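Local coordinates for protein putative dehydrogenase (Pseudomonas fluorescens, PDB 6UUG) that acts as MsuC, the flavin-dependent monooxygenase of a two-component system that oxidises methanesulfinate in bacterial sulfur assimilation, built on an acyl-CoA dehydrogenase-like chain, at residues A83-S86 and E87-Q90; F108-L111 and M112-T115; S120-E123 and Q124-P127. All blocks are in the same frame, centred on the assembly; numbering follows the deposited sequence.

Contact 1: A83-S86 and E87-Q90; sequences ARWS and ETLQ
Glu87 turns back on Arg84, the N-cap residue of helix 85-96. Its CG lies beside its own backbone N (chi1 -56°) and the chain then runs extended, which brings OE2 to the N-H of Arg84, 2.8 Å from Arg84 N to Glu87 OE2, in a nearly straight bond (163°) met on the anti side of the carboxylate and out of its plane. Glu87 OE2 also sits over the centre of the Arg84 guanidinium, 3.3 Å from Arg84 NH2, with the two flat groups stacked 10° apart: an ion pair by charge alone, since no guanidinium N-H points at the oxygen. Both side chains also have a second conformer, so this describes one state. The bond from N3 to the N-cap is one half of a capping box and marks the start of the helix. At Thr88, N meets Arg84 O at 3.1 Å, and CG2 lies alongside the indole, 4.1 Å from Trp85 CZ3. A water 2.7 Å from Thr88 OG1 links it to Ala83 O. Leu89 N bonds Trp85 O at 2.8 Å, and Leu89 CG meets the indole edge, 4.4 Å from Trp85 CE3; this buried side packs on helices 247-277 and 294-327, where Trp325 meets Trp85 edge-to-face. Gln90 N reaches Ser86 O from above the carbonyl plane, while Ser86 OG is hydrogen-bonded to Asp322.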
ATOM      1  N   ALA A  83     -16.490 -16.005  33.559  1.00 31.44           N
ATOM      2  CA  ALA A  83     -15.345 -15.818  32.667  1.00 32.01           C
ATOM      3  C   ALA A  83     -14.765 -14.412  32.799  1.00 30.27           C
ATOM      4  O   ALA A  83     -15.478 -13.449  33.088  1.00 31.13           O
ATOM      5  CB  ALA A  83     -15.746 -16.054  31.209  1.00 31.28           C
ATOM      6  N   ARG A  84     -13.451 -14.305  32.583  1.00 31.33           N
ATOM      7  CA  ARG A  84     -12.850 -12.993  32.408  0.50 31.42           C
ATOM      8  C   ARG A  84     -13.217 -12.442  31.032  1.00 28.38           C
ATOM      9  O   ARG A  84     -13.619 -13.178  30.132  1.00 29.35           O
ATOM     10  CB  ARG A  84     -11.330 -13.055  32.553  0.50 31.92           C
ATOM     11  CG  ARG A  84     -10.847 -13.433  33.961  0.50 33.01           C
ATOM     12  CD  ARG A  84      -9.369 -13.803  33.943  0.50 37.74           C
ATOM     13  NE  ARG A  84      -9.027 -14.633  32.790  0.50 35.26           N
ATOM     14  CZ  ARG A  84      -9.012 -15.963  32.786  0.50 41.06           C
ATOM     15  NH1 ARG A  84      -8.686 -16.616  31.677  0.50 36.31           N
ATOM     16  NH2 ARG A  84      -9.325 -16.646  33.885  0.50 41.93           N
ATOM     17  N   TRP A  85     -13.092 -11.124  30.893  1.00 29.38           N
ATOM     18  CA  TRP A  85     -13.428 -10.490  29.612  1.00 28.37           C
ATOM     19  C   TRP A  85     -12.654 -11.104  28.458  1.00 27.15           C
ATOM     20  O   TRP A  85     -13.197 -11.273  27.360  1.00 30.59           O
ATOM     21  CB  TRP A  85     -13.174  -8.981  29.684  1.00 26.47           C
ATOM     22  CG  TRP A  85     -14.386  -8.310  30.243  1.00 30.95           C
ATOM     23  CD1 TRP A  85     -14.505  -7.701  31.460  1.00 33.41           C
ATOM     24  CD2 TRP A  85     -15.681  -8.252  29.630  1.00 30.94           C
ATOM     25  NE1 TRP A  85     -15.793  -7.247  31.632  1.00 33.25           N
ATOM     26  CE2 TRP A  85     -16.535  -7.577  30.528  1.00 33.31           C
ATOM     27  CE3 TRP A  85     -16.199  -8.696  28.405  1.00 28.35           C
ATOM     28  CZ2 TRP A  85     -17.872  -7.331  30.240  1.00 34.58           C
ATOM     29  CZ3 TRP A  85     -17.548  -8.450  28.121  1.00 33.93           C
ATOM     30  CH2 TRP A  85     -18.361  -7.775  29.040  1.00 33.96           C
ATOM     31  N   SER A  86     -11.373 -11.409  28.661  1.00 27.56           N
ATOM     32  CA  SER A  86     -10.612 -12.012  27.567  1.00 28.52           C
ATOM     33  C   SER A  86     -11.239 -13.324  27.093  1.00 31.60           C
ATOM     34  O   SER A  86     -11.192 -13.630  25.895  1.00 27.23           O
ATOM     35  CB  SER A  86      -9.155 -12.229  27.992  1.00 32.70           C
ATOM     36  OG  SER A  86      -9.075 -13.155  29.077  1.00 30.90           O
ATOM     37  N   GLU A  87     -11.841 -14.113  28.005  1.00 27.54           N
ATOM     38  CA  GLU A  87     -12.484 -15.363  27.599  0.54 28.68           C
ATOM     39  C   GLU A  87     -13.812 -15.108  26.899  1.00 30.06           C
ATOM     40  O   GLU A  87     -14.135 -15.773  25.909  1.00 29.11           O
ATOM     41  CB  GLU A  87     -12.719 -16.265  28.814  0.54 30.11           C
ATOM     42  CG  GLU A  87     -11.505 -16.590  29.642  0.54 31.95           C
ATOM     43  CD  GLU A  87     -11.897 -17.341  30.913  0.54 33.29           C
ATOM     44  OE1 GLU A  87     -12.091 -18.577  30.845  0.54 40.68           O
ATOM     45  OE2 GLU A  87     -12.048 -16.691  31.968  0.54 29.77           O
ATOM     46  N   THR A  88     -14.607 -14.173  27.417  1.00 28.68           N
ATOM     47  CA  THR A  88     -15.853 -13.810  26.756  1.00 31.03           C
ATOM     48  C   THR A  88     -15.590 -13.313  25.341  1.00 28.21           C
ATOM     49  O   THR A  88     -16.280 -13.710  24.395  1.00 28.92           O
ATOM     50  CB  THR A  88     -16.571 -12.740  27.564  1.00 28.45           C
ATOM     51  OG1 THR A  88     -16.901 -13.266  28.868  1.00 30.89           O
ATOM     52  CG2 THR A  88     -17.827 -12.300  26.861  1.00 30.50           C
ATOM     53  N   LEU A  89     -14.580 -12.462  25.181  1.00 27.72           N
ATOM     54  CA  LEU A  89     -14.276 -11.921  23.855  1.00 27.08           C
ATOM     55  C   LEU A  89     -13.663 -12.981  22.946  1.00 28.03           C
ATOM     56  O   LEU A  89     -13.861 -12.937  21.733  1.00 27.79           O
ATOM     57  CB  LEU A  89     -13.348 -10.709  24.004  1.00 27.02           C
ATOM     58  CG  LEU A  89     -13.972  -9.539  24.747  1.00 28.50           C
ATOM     59  CD1 LEU A  89     -12.920  -8.513  25.157  1.00 32.11           C
ATOM     60  CD2 LEU A  89     -15.062  -8.913  23.887  1.00 30.67           C
ATOM     61  N   GLN A  90     -12.924 -13.945  23.507  1.00 26.22           N
ATOM     62  CA  GLN A  90     -12.466 -15.088  22.724  1.00 26.11           C
ATOM     63  C   GLN A  90     -13.639 -15.838  22.104  1.00 26.57           C
ATOM     64  O   GLN A  90     -13.561 -16.297  20.960  1.00 29.12           O
ATOM     65  CB  GLN A  90     -11.637 -16.039  23.611  1.00 28.10           C
ATOM     66  CG  GLN A  90     -10.942 -17.148  22.829  1.00 33.00           C
ATOM     67  CD  GLN A  90     -10.117 -18.081  23.724  1.00 41.71           C
ATOM     68  OE1 GLN A  90     -10.394 -18.221  24.915  1.00 43.37           O
ATOM     69  NE2 GLN A  90      -9.119 -18.729  23.143  1.00 43.27           N
TER
HETATM   70  O   HOH W   1     -16.568 -11.594  30.981  1.00 34.30           O

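Contact 2: F108-L111 and M112-T115; sequences FHHL and MLAT
Successive turns in the middle of helix 100-119 fold Met112 back against Phe108 and Leu111. The methionine chain bends at chi2 (-49°) and again at chi3, which swings its methyl toward the preceding turn: Met112 CE lies 4.0 Å from Phe108 CD2, 3.8 Å from Leu111 CD2 and 3.4 Å from Phe108 O. Leu111 CD2 in turn stands over one face of the Phe108 ring, toward its rim. Replacing Met112 with an alanine would probably open a gap beside Phe108 CD2 and Leu111 CD2, where the methyl now lies, and leave the ring freer to turn. The helix is largely buried here, in what the family assigns as the N-terminal domain of an acyl-CoA dehydrogenase-like fold; Leu111 packs on helix 247-277, and Met112 on Arg248 of that helix and on strand 139-142. On another side of the helix, Leu113 CD1 comes up to two imidazoles, 3.7 Å from His109 NE2 and 4.1 Å from His110 ND1. His109 CD2 points over the centre of the His110 ring. Both rings are fixed by polar partners: His109 NE2 bonds Leu70 O and His109 ND1 the Trp139 N, while His110 ND1 bonds Ser73 OG. One turn on, Leu111 O is gripped twice, by Thr115 N at 2.9 Å and by Thr115 OG1 at 2.8 Å, from opposite faces of its carbonyl plane. Thr115 OG1, beside its own backbone N (chi1 -59°), is also hydrogen-bonded to Arg248 NE.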
ATOM      1  N   PHE A 108     -22.841  -8.154  21.894  1.00 28.63           N
ATOM      2  CA  PHE A 108     -23.621  -7.030  22.401  1.00 32.16           C
ATOM      3  C   PHE A 108     -24.467  -7.425  23.609  1.00 33.27           C
ATOM      4  O   PHE A 108     -24.668  -6.607  24.504  1.00 31.28           O
ATOM      5  CB  PHE A 108     -24.491  -6.447  21.289  1.00 36.91           C
ATOM      6  CG  PHE A 108     -23.917  -5.204  20.683  1.00 38.90           C
ATOM      7  CD1 PHE A 108     -22.561  -5.102  20.445  1.00 42.03           C
ATOM      8  CD2 PHE A 108     -24.735  -4.134  20.351  1.00 49.12           C
ATOM      9  CE1 PHE A 108     -22.020  -3.947  19.889  1.00 48.87           C
ATOM     10  CE2 PHE A 108     -24.203  -2.981  19.794  1.00 50.42           C
ATOM     11  CZ  PHE A 108     -22.844  -2.892  19.561  1.00 46.04           C
ATOM     12  N   HIS A 109     -24.957  -8.668  23.656  1.00 32.75           N
ATOM     13  CA  HIS A 109     -25.610  -9.157  24.868  1.00 31.87           C
ATOM     14  C   HIS A 109     -24.707  -8.962  26.091  1.00 29.49           C
ATOM     15  O   HIS A 109     -25.120  -8.388  27.106  1.00 30.00           O
ATOM     16  CB  HIS A 109     -26.005 -10.629  24.671  1.00 29.88           C
ATOM     17  CG  HIS A 109     -26.275 -11.362  25.944  1.00 34.07           C
ATOM     18  ND1 HIS A 109     -27.514 -11.369  26.549  1.00 34.05           N
ATOM     19  CD2 HIS A 109     -25.462 -12.102  26.737  1.00 32.34           C
ATOM     20  CE1 HIS A 109     -27.453 -12.088  27.658  1.00 33.01           C
ATOM     21  NE2 HIS A 109     -26.218 -12.539  27.798  1.00 34.65           N
ATOM     22  N   HIS A 110     -23.443  -9.386  26.002  1.00 30.82           N
ATOM     23  CA  HIS A 110     -22.588  -9.240  27.182  1.00 29.39           C
ATOM     24  C   HIS A 110     -22.209  -7.783  27.427  1.00 30.74           C
ATOM     25  O   HIS A 110     -21.960  -7.390  28.577  1.00 31.89           O
ATOM     26  CB  HIS A 110     -21.357 -10.145  27.049  1.00 30.17           C
ATOM     27  CG  HIS A 110     -21.702 -11.600  27.143  1.00 30.58           C
ATOM     28  ND1 HIS A 110     -22.074 -12.189  28.331  1.00 33.13           N
ATOM     29  CD2 HIS A 110     -21.808 -12.564  26.196  1.00 32.31           C
ATOM     30  CE1 HIS A 110     -22.364 -13.460  28.121  1.00 31.36           C
ATOM     31  NE2 HIS A 110     -22.217 -13.712  26.832  1.00 31.32           N
ATOM     32  N   LEU A 111     -22.162  -6.970  26.368  1.00 28.99           N
ATOM     33  CA  LEU A 111     -21.987  -5.530  26.550  1.00 30.74           C
ATOM     34  C   LEU A 111     -23.164  -4.909  27.301  1.00 32.44           C
ATOM     35  O   LEU A 111     -22.971  -4.006  28.124  1.00 30.67           O
ATOM     36  CB  LEU A 111     -21.798  -4.840  25.192  1.00 29.84           C
ATOM     37  CG  LEU A 111     -21.695  -3.312  25.221  1.00 32.05           C
ATOM     38  CD1 LEU A 111     -20.434  -2.855  25.920  1.00 27.60           C
ATOM     39  CD2 LEU A 111     -21.721  -2.755  23.787  1.00 33.84           C
ATOM     40  N   MET A 112     -24.391  -5.367  27.027  1.00 33.19           N
ATOM     41  CA  MET A 112     -25.544  -4.841  27.765  1.00 31.16           C
ATOM     42  C   MET A 112     -25.452  -5.193  29.246  1.00 30.48           C
ATOM     43  O   MET A 112     -25.747  -4.359  30.111  1.00 31.88           O
ATOM     44  CB  MET A 112     -26.854  -5.377  27.185  1.00 31.14           C
ATOM     45  CG  MET A 112     -27.117  -5.021  25.719  1.00 31.66           C
ATOM     46  SD  MET A 112     -26.886  -3.277  25.312  1.00 38.55           S
ATOM     47  CE  MET A 112     -25.498  -3.361  24.171  1.00 36.23           C
ATOM     48  N   LEU A 113     -25.020  -6.420  29.557  1.00 31.74           N
ATOM     49  CA  LEU A 113     -24.806  -6.788  30.954  1.00 32.57           C
ATOM     50  C   LEU A 113     -23.718  -5.931  31.590  1.00 33.86           C
ATOM     51  O   LEU A 113     -23.850  -5.498  32.739  1.00 32.49           O
ATOM     52  CB  LEU A 113     -24.457  -8.272  31.048  1.00 33.81           C
ATOM     53  CG  LEU A 113     -25.574  -9.260  30.728  1.00 32.02           C
ATOM     54  CD1 LEU A 113     -25.019 -10.674  30.810  1.00 33.46           C
ATOM     55  CD2 LEU A 113     -26.719  -9.070  31.739  1.00 36.19           C
ATOM     56  N   ALA A 114     -22.638  -5.659  30.850  1.00 32.45           N
ATOM     57  CA  ALA A 114     -21.599  -4.777  31.368  1.00 31.56           C
ATOM     58  C   ALA A 114     -22.138  -3.384  31.642  1.00 32.70           C
ATOM     59  O   ALA A 114     -21.690  -2.717  32.583  1.00 33.58           O
ATOM     60  CB  ALA A 114     -20.430  -4.688  30.382  1.00 31.80           C
ATOM     61  N   THR A 115     -23.093  -2.938  30.824  1.00 32.28           N
ATOM     62  CA  THR A 115     -23.673  -1.607  30.968  1.00 32.73           C
ATOM     63  C   THR A 115     -24.403  -1.456  32.302  1.00 34.34           C
ATOM     64  O   THR A 115     -24.203  -0.469  33.016  1.00 35.20           O
ATOM     65  CB  THR A 115     -24.626  -1.332  29.803  1.00 33.58           C
ATOM     66  OG1 THR A 115     -23.909  -1.427  28.563  1.00 34.29           O
ATOM     67  CG2 THR A 115     -25.206   0.065  29.912  1.00 37.14           C
TER

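Contact 3: S120-E123 and Q124-P127; sequences SRPE and QWQP
Ser120 is the first residue to leave helix 100-119, and the extended backbone of Ser120 and Arg121 leads directly, without further residues, into helix 122-135, with Arg121 as its N-cap and Pro122 in the first turn. Arg121 O accepts two backbone bonds, from Gln124 N at 2.7 Å and from Trp125 N at 3.1 Å. Gln126 N then meets Pro122 O at 2.9 Å. Pro127 has no N-H to offer Glu123 O, so its ring carbons press there instead, Pro127 CD 3.3 Å from Glu123 O, and the helix is kinked. Among the side chains, Gln124, extended beyond CG, reaches back along the helix start so that OE1 takes the N-H of Arg121, 2.9 Å from Arg121 N to Gln124 OE1 and almost straight (169°), from above the amide plane. OE1 also sits over one face of the Arg121 guanidinium, off centre, the amide and guanidinium stacked 17° apart without a bond between them. NE2 of this buried glutamine is satisfied by Ser231 O and Leu233 O. The guanidinium spends its edge on Glu123: Arg121 NH1 and Glu123 OE1, 2.6 Å apart, form a salt bridge with the oxygen in the guanidinium plane and NH1 above the carboxylate plane. With CG between its backbone N and carbonyl carbon (chi1 61°), Trp125 lays its indole over Pro122, whose CA makes a CH-pi contact 3.7 Å from the centroid of the Trp125 five-membered ring. Trp125 NE1 donates to a water at 3.1 Å, and the indole packs back on Val116 and Arg117. The Gln124 bond to the N-cap N-H is half of a capping box, and proline at N1, needing no N-H, is common at helix starts.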
ATOM      1  N   SER A 120     -25.056   1.221  37.156  1.00 39.72           N
ATOM      2  CA  SER A 120     -26.159   1.211  38.117  1.00 37.07           C
ATOM      3  C   SER A 120     -25.697   0.629  39.453  1.00 41.09           C
ATOM      4  O   SER A 120     -24.550   0.205  39.618  1.00 39.51           O
ATOM      5  CB  SER A 120     -27.365   0.428  37.574  1.00 37.87           C
ATOM      6  OG  SER A 120     -27.119  -0.971  37.540  1.00 37.45           O
ATOM      7  N   ARG A 121     -26.618   0.615  40.416  1.00 39.23           N
ATOM      8  CA  ARG A 121     -26.341   0.195  41.783  1.00 41.70           C
ATOM      9  C   ARG A 121     -26.427  -1.328  41.920  1.00 39.16           C
ATOM     10  O   ARG A 121     -27.176  -1.977  41.189  1.00 39.90           O
ATOM     11  CB  ARG A 121     -27.330   0.857  42.738  1.00 45.69           C
ATOM     12  CG  ARG A 121     -27.277   2.379  42.734  1.00 43.62           C
ATOM     13  CD  ARG A 121     -28.404   2.994  43.546  1.00 54.09           C
ATOM     14  NE  ARG A 121     -29.634   3.141  42.771  1.00 60.67           N
ATOM     15  CZ  ARG A 121     -30.716   2.389  42.939  1.00 60.93           C
ATOM     16  NH1 ARG A 121     -30.721   1.435  43.862  1.00 62.94           N
ATOM     17  NH2 ARG A 121     -31.797   2.589  42.191  1.00 55.50           N
ATOM     18  N   PRO A 122     -25.693  -1.919  42.876  1.00 43.87           N
ATOM     19  CA  PRO A 122     -25.788  -3.380  43.072  1.00 42.12           C
ATOM     20  C   PRO A 122     -27.207  -3.889  43.261  1.00 40.51           C
ATOM     21  O   PRO A 122     -27.530  -4.980  42.777  1.00 39.44           O
ATOM     22  CB  PRO A 122     -24.926  -3.619  44.323  1.00 42.61           C
ATOM     23  CG  PRO A 122     -23.944  -2.480  44.313  1.00 46.80           C
ATOM     24  CD  PRO A 122     -24.726  -1.300  43.802  1.00 42.10           C
ATOM     25  N   GLU A 123     -28.074  -3.128  43.941  1.00 44.56           N
ATOM     26  CA  GLU A 123     -29.461  -3.556  44.102  1.00 45.99           C
ATOM     27  C   GLU A 123     -30.196  -3.630  42.775  1.00 42.34           C
ATOM     28  O   GLU A 123     -31.275  -4.232  42.707  1.00 44.13           O
ATOM     29  CB  GLU A 123     -30.213  -2.609  45.040  1.00 49.06           C
ATOM     30  CG  GLU A 123     -29.384  -2.111  46.203  1.00 59.14           C
ATOM     31  CD  GLU A 123     -28.734  -0.775  45.904  1.00 59.03           C
ATOM     32  OE1 GLU A 123     -29.474   0.235  45.821  1.00 64.24           O
ATOM     33  OE2 GLU A 123     -27.492  -0.741  45.738  1.00 47.83           O
ATOM     34  N   GLN A 124     -29.648  -3.019  41.724  1.00 39.73           N
ATOM     35  CA  GLN A 124     -30.219  -3.118  40.389  1.00 38.15           C
ATOM     36  C   GLN A 124     -29.583  -4.242  39.578  1.00 39.70           C
ATOM     37  O   GLN A 124     -30.287  -5.127  39.084  1.00 37.12           O
ATOM     38  CB  GLN A 124     -30.060  -1.783  39.657  1.00 40.25           C
ATOM     39  CG  GLN A 124     -30.745  -0.633  40.348  1.00 41.61           C
ATOM     40  CD  GLN A 124     -30.414   0.690  39.707  1.00 38.41           C
ATOM     41  OE1 GLN A 124     -29.438   1.344  40.073  1.00 43.18           O
ATOM     42  NE2 GLN A 124     -31.223   1.090  38.738  1.00 41.91           N
ATOM     43  N   TRP A 125     -28.254  -4.238  39.441  1.00 38.34           N
ATOM     44  CA  TRP A 125     -27.653  -5.182  38.504  1.00 39.05           C
ATOM     45  C   TRP A 125     -27.508  -6.587  39.086  1.00 35.95           C
ATOM     46  O   TRP A 125     -27.542  -7.561  38.327  1.00 36.29           O
ATOM     47  CB  TRP A 125     -26.309  -4.652  37.986  1.00 38.06           C
ATOM     48  CG  TRP A 125     -25.216  -4.398  39.003  1.00 35.77           C
ATOM     49  CD1 TRP A 125     -24.849  -3.193  39.519  1.00 37.97           C
ATOM     50  CD2 TRP A 125     -24.315  -5.363  39.562  1.00 37.38           C
ATOM     51  NE1 TRP A 125     -23.783  -3.347  40.375  1.00 36.03           N
ATOM     52  CE2 TRP A 125     -23.444  -4.671  40.426  1.00 38.41           C
ATOM     53  CE3 TRP A 125     -24.162  -6.747  39.418  1.00 37.30           C
ATOM     54  CZ2 TRP A 125     -22.437  -5.312  41.150  1.00 39.41           C
ATOM     55  CZ3 TRP A 125     -23.162  -7.384  40.133  1.00 37.59           C
ATOM     56  CH2 TRP A 125     -22.310  -6.666  40.987  1.00 38.59           C
ATOM     57  N   GLN A 126     -27.396  -6.731  40.412  1.00 38.77           N
ATOM     58  CA  GLN A 126     -27.295  -8.082  40.967  1.00 39.24           C
ATOM     59  C   GLN A 126     -28.548  -8.905  40.692  1.00 40.61           C
ATOM     60  O   GLN A 126     -28.414 -10.037  40.194  1.00 40.39           O
ATOM     61  CB  GLN A 126     -26.949  -8.022  42.463  1.00 37.13           C
ATOM     62  CG  GLN A 126     -25.535  -7.521  42.755  1.00 38.73           C
ATOM     63  CD  GLN A 126     -25.170  -7.577  44.229  1.00 47.84           C
ATOM     64  OE1 GLN A 126     -24.011  -7.796  44.588  1.00 49.65           O
ATOM     65  NE2 GLN A 126     -26.158  -7.374  45.092  1.00 46.70           N
ATOM     66  N   PRO A 127     -29.773  -8.415  40.939  1.00 38.69           N
ATOM     67  CA  PRO A 127     -30.953  -9.184  40.505  1.00 41.63           C
ATOM     68  C   PRO A 127     -31.002  -9.413  39.004  1.00 39.96           C
ATOM     69  O   PRO A 127     -31.407 -10.493  38.556  1.00 38.94           O
ATOM     70  CB  PRO A 127     -32.133  -8.320  40.979  1.00 44.85           C
ATOM     71  CG  PRO A 127     -31.586  -7.476  42.059  1.00 44.35           C
ATOM     72  CD  PRO A 127     -30.161  -7.202  41.685  1.00 41.77           C
TER
HETATM   73  O   HOH W   2     -21.943  -1.061  41.487  1.00 49.23           O

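All three contacts are local and follow one another in series along the N-terminal helical part of the chain, so none closes a long loop, nests or crosses. Contact 1 opens helix 85-96, contact 2 lies within helix 100-119, and contact 3 begins helix 122-135 just after that helix ends. Contacts 1 and 2 touch: Trp85 CH2 lies 3.6 Å from His110 O, and the indole also packs on Ala114, joining helices 85-96 and 100-119. Contact 3 stands apart, its centre about 14 Å from that of contact 2 and about 22 Å from that of contact 1. The first two reach helix 247-277, contact 2 also strand 139-142, and contact 3 loop residues Ser231, Leu233, Leu234 and Asp236.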